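Local coordinates for protein Bd3459 (Bdellovibrio bacteriovorus, PDB 5CEC) that probably acts as a serine-type D-Ala-D-Ala peptidase of the S13 family, a predatory endopeptidase that is bound by the ankyrin-repeat immunity protein Bd3460, at residues K93-P98 against D105-G110. The protein carries 1 engineered substitution. Sequence-based numbering, arbitrary orientation.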
loop_
_atom_site.group_PDB
_atom_site.type_symbol
_atom_site.label_atom_id
_atom_site.label_comp_id
_atom_site.label_asym_id
_atom_site.label_seq_id
_atom_site.Cartn_x
_atom_site.Cartn_y
_atom_site.Cartn_z
ATOM N N LYS A 93 -19.683 15.413 -14.037
ATOM C CA LYS A 93 -20.330 16.583 -14.600
ATOM C C LYS A 93 -21.221 17.257 -13.568
ATOM O O LYS A 93 -21.913 16.605 -12.790
ATOM C CB LYS A 93 -21.120 16.179 -15.846
ATOM C CG LYS A 93 -20.221 15.710 -16.972
ATOM C CD LYS A 93 -21.033 15.237 -18.175
ATOM C CE LYS A 93 -20.152 15.161 -19.418
ATOM N NZ LYS A 93 -20.943 14.901 -20.648
ATOM N N LEU A 94 -21.137 18.571 -13.505
ATOM C CA LEU A 94 -21.997 19.362 -12.648
ATOM C C LEU A 94 -22.891 20.173 -13.580
ATOM O O LEU A 94 -22.414 20.932 -14.421
ATOM C CB LEU A 94 -21.164 20.282 -11.780
ATOM C CG LEU A 94 -20.694 19.715 -10.435
ATOM C CD1 LEU A 94 -19.699 18.613 -10.630
ATOM C CD2 LEU A 94 -20.115 20.856 -9.615
ATOM N N HIS A 95 -24.179 20.052 -13.384
ATOM C CA HIS A 95 -25.173 20.803 -14.132
ATOM C C HIS A 95 -25.615 21.950 -13.248
ATOM O O HIS A 95 -26.225 21.707 -12.222
ATOM C CB HIS A 95 -26.325 19.876 -14.494
ATOM C CG HIS A 95 -25.903 18.725 -15.343
ATOM N ND1 HIS A 95 -25.933 18.796 -16.715
ATOM C CD2 HIS A 95 -25.403 17.500 -15.038
ATOM C CE1 HIS A 95 -25.513 17.653 -17.224
ATOM N NE2 HIS A 95 -25.180 16.849 -16.230
ATOM N N VAL A 96 -25.224 23.168 -13.621
ATOM C CA VAL A 96 -25.293 24.338 -12.740
ATOM C C VAL A 96 -26.328 25.318 -13.251
ATOM O O VAL A 96 -26.203 25.790 -14.398
ATOM C CB VAL A 96 -23.924 25.044 -12.639
ATOM C CG1 VAL A 96 -23.996 26.218 -11.680
ATOM C CG2 VAL A 96 -22.840 24.049 -12.211
ATOM N N THR A 97 -27.300 25.674 -12.412
ATOM C CA THR A 97 -28.354 26.617 -12.805
ATOM C C THR A 97 -28.470 27.744 -11.776
ATOM O O THR A 97 -28.609 27.453 -10.579
ATOM C CB THR A 97 -29.724 25.902 -12.862
ATOM O OG1 THR A 97 -29.623 24.736 -13.690
ATOM C CG2 THR A 97 -30.793 26.836 -13.442
ATOM N N PRO A 98 -28.423 29.014 -12.223
ATOM C CA PRO A 98 -28.607 30.104 -11.247
ATOM C C PRO A 98 -30.037 30.145 -10.704
ATOM O O PRO A 98 -30.965 29.762 -11.408
ATOM C CB PRO A 98 -28.271 31.367 -12.038
ATOM C CG PRO A 98 -28.308 30.981 -13.456
ATOM C CD PRO A 98 -28.237 29.504 -13.602
ATOM N N ASP A 105 -28.486 25.996 -8.222
ATOM C CA ASP A 105 -28.825 24.579 -8.127
ATOM C C ASP A 105 -27.776 23.794 -8.877
ATOM O O ASP A 105 -27.348 24.206 -9.971
ATOM C CB ASP A 105 -30.198 24.275 -8.736
ATOM C CG ASP A 105 -31.351 24.789 -7.896
ATOM O OD1 ASP A 105 -31.192 25.032 -6.675
ATOM O OD2 ASP A 105 -32.443 24.939 -8.490
ATOM N N ILE A 106 -27.358 22.661 -8.311
ATOM C CA ILE A 106 -26.332 21.843 -8.933
ATOM C C ILE A 106 -26.745 20.396 -8.902
ATOM O O ILE A 106 -27.044 19.863 -7.840
ATOM C CB ILE A 106 -24.962 21.996 -8.282
ATOM C CG1 ILE A 106 -24.505 23.458 -8.379
ATOM C CG2 ILE A 106 -23.938 21.078 -8.958
ATOM C CD1 ILE A 106 -23.134 23.722 -7.804
ATOM N N HIS A 107 -26.726 19.749 -10.062
ATOM C CA HIS A 107 -26.902 18.305 -10.140
ATOM C C HIS A 107 -25.581 17.659 -10.523
ATOM O O HIS A 107 -24.998 18.031 -11.538
ATOM C CB HIS A 107 -27.956 17.889 -11.165
ATOM C CG HIS A 107 -28.056 16.404 -11.364
ATOM N ND1 HIS A 107 -28.643 15.565 -10.440
ATOM C CD2 HIS A 107 -27.631 15.608 -12.375
ATOM C CE1 HIS A 107 -28.613 14.327 -10.901
ATOM N NE2 HIS A 107 -27.984 14.322 -12.055
ATOM N N ILE A 108 -25.099 16.712 -9.719
ATOM C CA ILE A 108 -23.888 15.949 -10.033
ATOM C C ILE A 108 -24.224 14.673 -10.820
ATOM O O ILE A 108 -24.907 13.775 -10.321
ATOM C CB ILE A 108 -23.091 15.583 -8.777
ATOM C CG1 ILE A 108 -22.686 16.848 -7.988
ATOM C CG2 ILE A 108 -21.857 14.792 -9.165
ATOM C CD1 ILE A 108 -22.062 16.562 -6.642
ATOM N N GLU A 109 -23.788 14.642 -12.069
ATOM C CA GLU A 109 -23.863 13.486 -12.921
ATOM C C GLU A 109 -22.544 12.756 -12.745
ATOM O O GLU A 109 -21.494 13.193 -13.236
ATOM C CB GLU A 109 -24.112 13.931 -14.377
ATOM C CG GLU A 109 -24.029 12.788 -15.386
ATOM C CD GLU A 109 -24.195 13.239 -16.830
ATOM O OE1 GLU A 109 -24.368 14.448 -17.077
ATOM O OE2 GLU A 109 -24.116 12.379 -17.737
ATOM N N GLY A 110 -22.580 11.663 -11.980
ATOM C CA GLY A 110 -21.342 11.006 -11.609
ATOM C C GLY A 110 -20.648 10.262 -12.734
ATOM O O GLY A 110 -21.246 9.950 -13.757
#
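The beta hairpin of strands 91-98 and 104-109 joins its antiparallel arms through three hydrogen-bonded pairs, each closed by two backbone N-H...O bonds: Lys93 with Glu109, His95 with His107 and Thr97 with Asp105. In the middle pair His95 N donates to His107 O at 2.9 Å, nearly straight at 172°. On the face that carries Lys93, His95, His107 and Glu109, His95 NE2 donates to Glu109 OE1 at 2.7 Å. The oxygen lies in the ring plane and uses its anti lone pair, with carboxylate and imidazole only 13° apart; the negative carboxylate would tend to raise the proton affinity of His95. Glu109 reaches it as an extended chain, CG anti to the backbone N (chi1 173°). Lys93 runs alongside, Lys93 CD 3.6 Å from Glu109 OE1, but Lys93 NZ stays 5.0 Å from Glu109 OE1, too far for a salt bridge. The His107 ring meets His95 obliquely, His107 CD2 lying 4.0 Å from His95 CD2; it stacks on Phe224, and its ND1 is hydrogen-bonded to Thr140 OG1. Within the mixed sheet the hairpin is central, flanked by strands 135-141 and 231-236. On the face of Leu94, Val96, Ile106 and Ile108, Ile106 CG2 packs 3.8 Å from Leu94 CG, and both side chains rest on Leu128 of helix 118-130.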